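Local coordinates for protein iminosuccinate reductase (PDB 6RQA) that reduces iminosuccinate to L-aspartate with NADH, regenerating the amino group donor for the first step of the beta-hydroxyaspartate cycle, at residues 53-61 against 73-81; 209-219 against 230-241. All coordinates share one frame; numbering follows the deposited sequence.

From the N terminus, the chain first closes interaction 1: 53-61 leaves helix 36-51, turns back through the eleven residues between the segments and pairs antiparallel with 73-81, making a hairpin at one border of the mixed sheet. Interaction 2 comes much later, where strands 214-217 and 235-239 pair in parallel within the eight-stranded sheet that binds NAD; the loop it closes has ten residues between the segments, including strand 224-226 and no helix. The two loops follow in series and neither nest nor cross. The centres of interactions 1 and 2 are about 29 Å apart. Interaction 1 belongs to the sheet that meets the second subunit, interaction 2 to the nucleotide-binding half, and the cofactor site lies between.

Interaction 1: 53-61 against 73-81; sequences RKAYNFPVV and GFKGGFDAS
Tyr56 and Phe78 form a hydrogen-bonded pair in an antiparallel hairpin at the border of the mixed sheet, where strand 55-64 is outermost within the chain. Tyr56 N reaches Phe78 O at 3.1 Å, and Phe78 N returns the same distance to Tyr56 O. The non-hydrogen-bonded pairs Ala55-Asp79 and Asn57-Gly77 flank them. Phe58 N then bonds to Gly76 O at 2.8 Å, approaching from above the carbonyl plane. Beyond this point, at Pro59, the strands part and a water bridges them, accepting from Gly76 N and donating to Pro59 O. At Val61 and Phe74 they come together again, but loosely.

Phe58 lays its ring flat over the glycine backbone. With CG anti to the carbonyl carbon (chi1 -63°), the ring leans across the strand, and Gly77 CA sits 3.8 Å from its centroid, only 4° off the normal: a CH-pi contact. Tyr56 CE2 meets the same ring at its edge, in plane, while Tyr56 CE1 lies at the edge of the Phe78 ring. Farther along, the Val61 and Phe74 side chains run side by side, Val61 CB 3.6 Å from Phe74 CD2. On the face of Ala55, its CB rests 3.8 Å from Asp79 CG, under helix 36-51; Asp79 OD1 accepts a bond from Ala82 N.

Val60 CG1 touches Lys75 CG at 3.9 Å, and the extended Lys75 chain comes near Lys88, the probable proton donor/acceptor. Tyr56 OH bonds to Glu63 of the second subunit, and Phe58 packs on Tyr72 of that subunit. This is a beta hairpin whose pairing breaks at Pro59, built into the subunit interface of an ornithine cyclodeaminase/mu-crystallin family dimer.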
loop_
_atom_site.group_PDB
_atom_site.type_symbol
_atom_site.label_atom_id
_atom_site.label_comp_id
_atom_site.label_asym_id
_atom_site.label_seq_id
_atom_site.Cartn_x
_atom_site.Cartn_y
_atom_site.Cartn_z
ATOM N N ARG A 53 -13.517 -6.690 17.319
ATOM C CA ARG A 53 -13.624 -5.513 16.456
ATOM C C ARG A 53 -12.802 -4.338 16.981
ATOM O O ARG A 53 -13.156 -3.176 16.769
ATOM C CB ARG A 53 -15.085 -5.100 16.254
ATOM C CG ARG A 53 -15.940 -6.176 15.602
ATOM C CD ARG A 53 -15.348 -6.614 14.272
ATOM N NE ARG A 53 -16.166 -7.631 13.615
ATOM C CZ ARG A 53 -15.954 -8.939 13.709
ATOM N NH1 ARG A 53 -14.943 -9.401 14.434
ATOM N NH2 ARG A 53 -16.750 -9.788 13.075
ATOM N N LYS A 54 -11.704 -4.631 17.672
ATOM C CA LYS A 54 -10.744 -3.612 18.077
ATOM C C LYS A 54 -9.597 -3.470 17.088
ATOM O O LYS A 54 -8.672 -2.690 17.338
ATOM C CB LYS A 54 -10.185 -3.925 19.469
ATOM C CG LYS A 54 -10.899 -3.210 20.610
ATOM C CD LYS A 54 -12.357 -3.627 20.712
ATOM C CE LYS A 54 -13.056 -2.917 21.859
ATOM N NZ LYS A 54 -14.486 -3.320 21.972
ATOM N N ALA A 55 -9.640 -4.204 15.979
ATOM C CA ALA A 55 -8.594 -4.176 14.970
ATOM C C ALA A 55 -9.171 -4.712 13.671
ATOM O O ALA A 55 -10.113 -5.510 13.681
ATOM C CB ALA A 55 -7.375 -4.999 15.402
ATOM N N TYR A 56 -8.604 -4.267 12.553
ATOM C CA TYR A 56 -9.091 -4.705 11.252
ATOM C C TYR A 56 -7.986 -4.538 10.221
ATOM O O TYR A 56 -7.049 -3.758 10.407
ATOM C CB TYR A 56 -10.345 -3.931 10.830
ATOM C CG TYR A 56 -10.076 -2.542 10.293
ATOM C CD1 TYR A 56 -9.780 -1.488 11.150
ATOM C CD2 TYR A 56 -10.133 -2.282 8.930
ATOM C CE1 TYR A 56 -9.539 -0.216 10.662
ATOM C CE2 TYR A 56 -9.895 -1.015 8.434
ATOM C CZ TYR A 56 -9.599 0.015 9.302
ATOM O OH TYR A 56 -9.363 1.279 8.806
ATOM N N ASN A 57 -8.119 -5.279 9.126
ATOM C CA ASN A 57 -7.169 -5.241 8.025
ATOM C C ASN A 57 -7.696 -4.355 6.905
ATOM O O ASN A 57 -8.887 -4.386 6.583
ATOM C CB ASN A 57 -6.902 -6.646 7.480
ATOM C CG ASN A 57 -6.372 -7.589 8.536
ATOM O OD1 ASN A 57 -5.181 -7.581 8.850
ATOM N ND2 ASN A 57 -7.253 -8.415 9.086
ATOM N N PHE A 58 -6.799 -3.573 6.309
ATOM C CA PHE A 58 -7.156 -2.747 5.172
ATOM C C PHE A 58 -7.422 -3.625 3.951
ATOM O O PHE A 58 -7.012 -4.787 3.908
ATOM C CB PHE A 58 -6.040 -1.751 4.862
ATOM C CG PHE A 58 -5.770 -0.771 5.968
ATOM C CD1 PHE A 58 -6.703 -0.551 6.968
ATOM C CD2 PHE A 58 -4.581 -0.060 6.002
ATOM C CE1 PHE A 58 -6.451 0.350 7.982
ATOM C CE2 PHE A 58 -4.324 0.842 7.015
ATOM C CZ PHE A 58 -5.260 1.048 8.005
ATOM N N PRO A 59 -8.124 -3.095 2.949
ATOM C CA PRO A 59 -8.263 -3.828 1.684
ATOM C C PRO A 59 -6.898 -4.121 1.075
ATOM O O PRO A 59 -6.051 -3.235 0.949
ATOM C CB PRO A 59 -9.085 -2.875 0.811
ATOM C CG PRO A 59 -9.847 -2.046 1.785
ATOM C CD PRO A 59 -8.939 -1.868 2.966
ATOM N N VAL A 60 -6.690 -5.378 0.703
ATOM C CA VAL A 60 -5.381 -5.830 0.245
ATOM C C VAL A 60 -5.157 -5.381 -1.192
ATOM O O VAL A 60 -6.013 -5.581 -2.061
ATOM C CB VAL A 60 -5.261 -7.358 0.371
ATOM C CG1 VAL A 60 -3.932 -7.835 -0.202
ATOM C CG2 VAL A 60 -5.403 -7.782 1.825
ATOM N N VAL A 61 -4.007 -4.766 -1.441
ATOM C CA VAL A 61 -3.535 -4.516 -2.798
ATOM C C VAL A 61 -2.618 -5.664 -3.194
ATOM O O VAL A 61 -1.753 -6.076 -2.412
ATOM C CB VAL A 61 -2.806 -3.166 -2.892
ATOM C CG1 VAL A 61 -2.240 -2.960 -4.292
ATOM C CG2 VAL A 61 -3.743 -2.032 -2.529
ATOM N N GLY A 73 2.376 -5.982 -3.620
ATOM C CA GLY A 73 1.208 -5.348 -3.043
ATOM C C GLY A 73 1.436 -4.993 -1.590
ATOM O O GLY A 73 2.551 -5.089 -1.072
ATOM N N PHE A 74 0.352 -4.579 -0.934
ATOM C CA PHE A 74 0.399 -4.123 0.448
ATOM C C PHE A 74 -0.703 -4.789 1.261
ATOM O O PHE A 74 -1.790 -5.071 0.751
ATOM C CB PHE A 74 0.240 -2.600 0.549
ATOM C CG PHE A 74 0.765 -1.850 -0.641
ATOM C CD1 PHE A 74 2.124 -1.793 -0.899
ATOM C CD2 PHE A 74 -0.105 -1.186 -1.493
ATOM C CE1 PHE A 74 2.606 -1.098 -1.992
ATOM C CE2 PHE A 74 0.369 -0.487 -2.585
ATOM C CZ PHE A 74 1.728 -0.444 -2.836
ATOM N N LYS A 75 -0.410 -5.028 2.538
ATOM C CA LYS A 75 -1.386 -5.535 3.505
ATOM C C LYS A 75 -1.341 -4.609 4.718
ATOM O O LYS A 75 -0.529 -4.797 5.627
ATOM C CB LYS A 75 -1.100 -6.986 3.885
ATOM C CG LYS A 75 -1.469 -7.991 2.803
ATOM C CD LYS A 75 -1.230 -9.421 3.264
ATOM C CE LYS A 75 -1.661 -10.423 2.206
ATOM N NZ LYS A 75 -1.397 -11.829 2.626
ATOM N N GLY A 76 -2.212 -3.599 4.722
ATOM C CA GLY A 76 -2.277 -2.672 5.830
ATOM C C GLY A 76 -3.296 -3.084 6.877
ATOM O O GLY A 76 -4.098 -3.994 6.679
ATOM N N GLY A 77 -3.251 -2.393 8.008
ATOM C CA GLY A 77 -4.168 -2.683 9.097
ATOM C C GLY A 77 -3.947 -1.720 10.241
ATOM O O GLY A 77 -2.972 -0.961 10.270
ATOM N N PHE A 78 -4.876 -1.767 11.194
ATOM C CA PHE A 78 -4.823 -0.900 12.364
ATOM C C PHE A 78 -5.353 -1.656 13.571
ATOM O O PHE A 78 -6.418 -2.274 13.501
ATOM C CB PHE A 78 -5.629 0.383 12.139
ATOM C CG PHE A 78 -5.729 1.259 13.354
ATOM C CD1 PHE A 78 -4.592 1.635 14.054
ATOM C CD2 PHE A 78 -6.961 1.722 13.791
ATOM C CE1 PHE A 78 -4.685 2.445 15.172
ATOM C CE2 PHE A 78 -7.060 2.533 14.906
ATOM C CZ PHE A 78 -5.921 2.895 15.597
ATOM N N ASP A 79 -4.604 -1.603 14.670
ATOM C CA ASP A 79 -4.982 -2.231 15.933
ATOM C C ASP A 79 -5.215 -1.109 16.939
ATOM O O ASP A 79 -4.270 -0.605 17.548
ATOM C CB ASP A 79 -3.899 -3.200 16.406
ATOM C CG ASP A 79 -4.350 -4.070 17.572
ATOM O OD1 ASP A 79 -5.169 -3.610 18.396
ATOM O OD2 ASP A 79 -3.875 -5.223 17.666
ATOM N N ALA A 80 -6.481 -0.723 17.110
ATOM C CA ALA A 80 -6.816 0.339 18.051
ATOM C C ALA A 80 -6.541 -0.060 19.495
ATOM O O ALA A 80 -6.325 0.818 20.336
ATOM C CB ALA A 80 -8.283 0.741 17.894
ATOM N N SER A 81 -6.541 -1.358 19.798
ATOM C CA SER A 81 -6.289 -1.801 21.165
ATOM C C SER A 81 -4.822 -1.623 21.539
ATOM O O SER A 81 -4.503 -1.129 22.627
ATOM C CB SER A 81 -6.714 -3.259 21.327
ATOM O OG SER A 81 -6.474 -3.719 22.645
HETATM O O HOH W 1 -4.747 -5.690 4.581
HETATM O O HOH W 2 -3.514 -2.834 2.342
#

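Interaction 2: 209-219 against 230-241; sequences GAEADVIVSIT and HVKGPTHIAAMG. With NAD (nicotinamide-adenine-dinucleotide), chain C.
Val216 and Ala238 face the same way from two adjacent parallel strands, Val216 CG2 lying 3.9 Å from Ala238 CB. Val214 and His236 share that face, which helix 125-143 covers; the imidazole is fixed at both nitrogens, ND1 by Thr308 and NE2 by Ser139. On the other face Ile215 CG2 approaches Ile237 CG2 at 4.3 Å. Ile215 places CG1 beside its own backbone N (chi1 -61°), which carries CD1 obliquely across Thr235 to within 3.7 Å of its CG2. Ser217 turns OG over Ala239 CA and bonds to Glu249.

The backbone ladder alternates Ile215 N to His236 O and Ala238 N to Ile215 O, then continues with Ser217 N to Ala238 O and Met240 N to Ser217 O.

At the C-terminal ends Ile218 swings CD1 across Met240 CB at 3.6 Å, and the same methyl lies 3.5 Å from NAD O4D. Met240 O accepts the nicotinamide amide N7N at 2.7 Å, while Gly241 O takes the ribose hydroxyl O3D at 3.2 Å. Strands 200-202, 175-179, 150-154, 214-217 and 235-239 lie in the order 3-2-1-4-5, with NAD at their C-terminal ends, as in a Rossmann fold.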
loop_
_atom_site.group_PDB
_atom_site.type_symbol
_atom_site.label_atom_id
_atom_site.label_comp_id
_atom_site.label_asym_id
_atom_site.label_seq_id
_atom_site.Cartn_x
_atom_site.Cartn_y
_atom_site.Cartn_z
ATOM N N GLY A 209 -4.257 -39.073 6.806
ATOM C CA GLY A 209 -5.606 -38.658 7.146
ATOM C C GLY A 209 -6.258 -39.501 8.221
ATOM O O GLY A 209 -7.156 -39.016 8.918
ATOM N N ALA A 210 -5.824 -40.752 8.381
ATOM C CA ALA A 210 -6.431 -41.664 9.339
ATOM C C ALA A 210 -5.665 -41.766 10.651
ATOM O O ALA A 210 -6.208 -42.299 11.625
ATOM C CB ALA A 210 -6.567 -43.063 8.728
ATOM N N GLU A 211 -4.425 -41.277 10.706
ATOM C CA GLU A 211 -3.604 -41.396 11.901
ATOM C C GLU A 211 -3.187 -40.066 12.506
ATOM O O GLU A 211 -2.801 -40.041 13.680
ATOM C CB GLU A 211 -2.338 -42.217 11.603
ATOM C CG GLU A 211 -2.619 -43.620 11.089
ATOM C CD GLU A 211 -1.352 -44.385 10.757
ATOM O OE1 GLU A 211 -1.410 -45.629 10.683
ATOM O OE2 GLU A 211 -0.297 -43.740 10.573
ATOM N N ALA A 212 -3.253 -38.968 11.757
ATOM C CA ALA A 212 -2.846 -37.664 12.261
ATOM C C ALA A 212 -4.033 -36.981 12.928
ATOM O O ALA A 212 -5.062 -36.741 12.286
ATOM C CB ALA A 212 -2.287 -36.795 11.135
ATOM N N ASP A 213 -3.887 -36.672 14.217
ATOM C CA ASP A 213 -4.924 -35.949 14.940
ATOM C C ASP A 213 -4.937 -34.471 14.578
ATOM O O ASP A 213 -6.007 -33.852 14.549
ATOM C CB ASP A 213 -4.724 -36.126 16.446
ATOM C CG ASP A 213 -4.506 -37.577 16.837
ATOM O OD1 ASP A 213 -5.169 -38.458 16.248
ATOM O OD2 ASP A 213 -3.666 -37.837 17.724
ATOM N N VAL A 214 -3.770 -33.897 14.302
ATOM C CA VAL A 214 -3.642 -32.527 13.822
ATOM C C VAL A 214 -2.893 -32.568 12.498
ATOM O O VAL A 214 -1.823 -33.180 12.404
ATOM C CB VAL A 214 -2.912 -31.629 14.838
ATOM C CG1 VAL A 214 -2.664 -30.250 14.245
ATOM C CG2 VAL A 214 -3.717 -31.524 16.122
ATOM N N ILE A 215 -3.457 -31.925 11.480
ATOM C CA ILE A 215 -2.880 -31.895 10.142
ATOM C C ILE A 215 -2.591 -30.448 9.776
ATOM O O ILE A 215 -3.455 -29.577 9.932
ATOM C CB ILE A 215 -3.813 -32.546 9.102
ATOM C CG1 ILE A 215 -4.054 -34.017 9.448
ATOM C CG2 ILE A 215 -3.227 -32.420 7.705
ATOM C CD1 ILE A 215 -4.970 -34.728 8.476
ATOM N N VAL A 216 -1.376 -30.193 9.296
ATOM C CA VAL A 216 -0.956 -28.869 8.852
ATOM C C VAL A 216 -0.440 -28.994 7.426
ATOM O O VAL A 216 0.560 -29.681 7.183
ATOM C CB VAL A 216 0.123 -28.266 9.765
ATOM C CG1 VAL A 216 0.640 -26.963 9.179
ATOM C CG2 VAL A 216 -0.431 -28.044 11.163
ATOM N N SER A 217 -1.121 -28.340 6.490
ATOM C CA SER A 217 -0.733 -28.330 5.086
ATOM C C SER A 217 -0.171 -26.960 4.736
ATOM O O SER A 217 -0.761 -25.933 5.090
ATOM C CB SER A 217 -1.921 -28.668 4.184
ATOM O OG SER A 217 -2.995 -27.766 4.392
ATOM N N ILE A 218 0.966 -26.947 4.041
ATOM C CA ILE A 218 1.675 -25.709 3.737
ATOM C C ILE A 218 2.303 -25.833 2.349
ATOM O O ILE A 218 3.481 -25.516 2.141
ATOM C CB ILE A 218 2.709 -25.400 4.845
ATOM C CG1 ILE A 218 3.334 -24.009 4.680
ATOM C CG2 ILE A 218 3.756 -26.518 4.968
ATOM C CD1 ILE A 218 2.383 -22.876 4.973
ATOM N N THR A 219 1.514 -26.289 1.381
ATOM C CA THR A 219 1.983 -26.511 0.022
ATOM C C THR A 219 1.452 -25.435 -0.915
ATOM O O THR A 219 0.426 -24.800 -0.656
ATOM C CB THR A 219 1.551 -27.887 -0.498
ATOM O OG1 THR A 219 0.135 -27.892 -0.714
ATOM C CG2 THR A 219 1.903 -28.972 0.499
ATOM N N HIS A 230 -9.934 -39.677 3.029
ATOM C CA HIS A 230 -8.658 -39.853 3.714
ATOM C C HIS A 230 -8.795 -39.569 5.205
ATOM O O HIS A 230 -8.304 -40.335 6.042
ATOM C CB HIS A 230 -7.594 -38.944 3.094
ATOM C CG HIS A 230 -7.059 -39.436 1.786
ATOM N ND1 HIS A 230 -6.330 -38.637 0.933
ATOM C CD2 HIS A 230 -7.138 -40.649 1.188
ATOM C CE1 HIS A 230 -5.989 -39.333 -0.136
ATOM N NE2 HIS A 230 -6.466 -40.557 -0.006
ATOM N N VAL A 231 -9.463 -38.471 5.553
ATOM C CA VAL A 231 -9.568 -38.052 6.945
ATOM C C VAL A 231 -10.550 -38.962 7.672
ATOM O O VAL A 231 -11.715 -39.086 7.278
ATOM C CB VAL A 231 -9.998 -36.583 7.043
ATOM C CG1 VAL A 231 -10.086 -36.153 8.498
ATOM C CG2 VAL A 231 -9.028 -35.700 6.277
ATOM N N LYS A 232 -10.082 -39.599 8.743
ATOM C CA LYS A 232 -10.906 -40.464 9.572
ATOM C C LYS A 232 -10.728 -40.076 11.033
ATOM O O LYS A 232 -9.623 -39.731 11.462
ATOM C CB LYS A 232 -10.543 -41.944 9.373
ATOM C CG LYS A 232 -10.551 -42.421 7.921
ATOM C CD LYS A 232 -11.861 -43.105 7.540
ATOM C CE LYS A 232 -12.947 -42.103 7.175
ATOM N NZ LYS A 232 -14.215 -42.777 6.781
ATOM N N GLY A 233 -11.821 -40.127 11.790
ATOM C CA GLY A 233 -11.787 -39.823 13.200
ATOM C C GLY A 233 -11.661 -38.339 13.482
ATOM O O GLY A 233 -11.667 -37.507 12.569
ATOM N N PRO A 234 -11.557 -37.981 14.761
ATOM C CA PRO A 234 -11.376 -36.568 15.121
ATOM C C PRO A 234 -10.067 -36.023 14.568
ATOM O O PRO A 234 -8.994 -36.589 14.791
ATOM C CB PRO A 234 -11.381 -36.589 16.655
ATOM C CG PRO A 234 -12.091 -37.853 17.018
ATOM C CD PRO A 234 -11.731 -38.837 15.946
ATOM N N THR A 235 -10.162 -34.908 13.845
ATOM C CA THR A 235 -9.010 -34.334 13.166
ATOM C C THR A 235 -9.186 -32.827 13.050
ATOM O O THR A 235 -10.277 -32.346 12.736
ATOM C CB THR A 235 -8.825 -34.947 11.771
ATOM O OG1 THR A 235 -8.627 -36.362 11.886
ATOM C CG2 THR A 235 -7.629 -34.331 11.062
ATOM N N HIS A 236 -8.111 -32.090 13.313
ATOM C CA HIS A 236 -8.044 -30.661 13.035
ATOM C C HIS A 236 -7.068 -30.426 11.891
ATOM O O HIS A 236 -5.921 -30.881 11.946
ATOM C CB HIS A 236 -7.610 -29.868 14.267
ATOM C CG HIS A 236 -7.272 -28.439 13.970
ATOM N ND1 HIS A 236 -8.177 -27.561 13.411
ATOM C CD2 HIS A 236 -6.126 -27.740 14.141
ATOM C CE1 HIS A 236 -7.603 -26.381 13.257
ATOM N NE2 HIS A 236 -6.359 -26.461 13.692
ATOM N N ILE A 237 -7.523 -29.717 10.863
ATOM C CA ILE A 237 -6.736 -29.470 9.662
ATOM C C ILE A 237 -6.430 -27.980 9.602
ATOM O O ILE A 237 -7.337 -27.155 9.438
ATOM C CB ILE A 237 -7.466 -29.935 8.395
ATOM C CG1 ILE A 237 -7.917 -31.389 8.542
ATOM C CG2 ILE A 237 -6.569 -29.770 7.177
ATOM C CD1 ILE A 237 -8.720 -31.902 7.365
ATOM N N ALA A 238 -5.152 -27.631 9.730
ATOM C CA ALA A 238 -4.701 -26.245 9.614
ATOM C C ALA A 238 -4.212 -26.041 8.183
ATOM O O ALA A 238 -3.045 -26.273 7.865
ATOM C CB ALA A 238 -3.616 -25.937 10.638
ATOM N N ALA A 239 -5.123 -25.607 7.312
ATOM C CA ALA A 239 -4.804 -25.369 5.908
ATOM C C ALA A 239 -4.172 -23.990 5.771
ATOM O O ALA A 239 -4.851 -22.969 5.910
ATOM C CB ALA A 239 -6.057 -25.491 5.046
ATOM N N MET A 240 -2.868 -23.957 5.492
ATOM C CA MET A 240 -2.121 -22.711 5.435
ATOM C C MET A 240 -1.574 -22.378 4.055
ATOM O O MET A 240 -1.106 -21.253 3.855
ATOM C CB MET A 240 -0.950 -22.747 6.432
ATOM C CG MET A 240 -1.332 -23.189 7.836
ATOM S SD MET A 240 -2.469 -22.054 8.650
ATOM C CE MET A 240 -1.477 -20.562 8.705
ATOM N N GLY A 241 -1.621 -23.307 3.104
ATOM C CA GLY A 241 -0.977 -23.109 1.820
ATOM C C GLY A 241 -1.732 -22.235 0.838
ATOM O O GLY A 241 -1.123 -21.419 0.140
HETATM P PA NAD C . 7.989 -23.684 -0.878
HETATM O O1A NAD C . 7.885 -23.581 -2.374
HETATM O O2A NAD C . 9.178 -23.672 0.029
HETATM O O5B NAD C . 7.469 -25.331 -0.718
HETATM C C5B NAD C . 6.416 -25.506 -1.583
HETATM C C4B NAD C . 5.881 -26.905 -1.414
HETATM O O4B NAD C . 4.696 -27.019 -2.178
HETATM C C3B NAD C . 6.927 -27.817 -2.048
HETATM O O3B NAD C . 7.780 -28.161 -1.005
HETATM C C2B NAD C . 6.068 -28.994 -2.525
HETATM O O2B NAD C . 5.872 -29.938 -1.527
HETATM C C1B NAD C . 4.673 -28.302 -2.800
HETATM N N9A NAD C . 4.472 -28.054 -4.232
HETATM C C8A NAD C . 5.226 -27.283 -5.136
HETATM N N7A NAD C . 4.724 -27.296 -6.370
HETATM C C5A NAD C . 3.581 -28.112 -6.277
HETATM C C6A NAD C . 2.613 -28.524 -7.230
HETATM N N6A NAD C . 2.717 -28.099 -8.521
HETATM N N1A NAD C . 1.577 -29.344 -6.858
HETATM C C2A NAD C . 1.544 -29.728 -5.543
HETATM N N3A NAD C . 2.383 -29.418 -4.530
HETATM C C4A NAD C . 3.408 -28.596 -4.945
HETATM O O3 NAD C . 6.752 -22.720 -0.509
HETATM P PN NAD C . 6.745 -22.172 0.980
HETATM O O1N NAD C . 7.002 -23.102 2.140
HETATM O O2N NAD C . 7.210 -20.780 0.744
HETATM O O5D NAD C . 5.047 -21.762 1.335
HETATM C C5D NAD C . 4.283 -22.683 0.683
HETATM C C4D NAD C . 2.870 -22.160 0.616
HETATM O O4D NAD C . 2.604 -21.414 1.824
HETATM C C3D NAD C . 2.814 -21.147 -0.566
HETATM O O3D NAD C . 1.710 -21.506 -1.317
HETATM C C2D NAD C . 2.606 -19.797 0.144
HETATM O O2D NAD C . 1.708 -18.953 -0.492
HETATM C C1D NAD C . 1.882 -20.294 1.419
HETATM N N1N NAD C . 2.016 -19.252 2.513
HETATM C C2N NAD C . 0.901 -19.032 3.267
HETATM C C3N NAD C . 0.943 -18.089 4.292
HETATM C C7N NAD C . -0.320 -17.914 5.067
HETATM O O7N NAD C . -0.411 -17.108 5.987
HETATM N N7N NAD C . -1.381 -18.705 4.699
HETATM C C4N NAD C . 2.121 -17.382 4.531
HETATM C C5N NAD C . 3.242 -17.624 3.746
HETATM C C6N NAD C . 3.187 -18.575 2.720
HETATM O O HOH W 3 -7.498 -39.580 14.214
#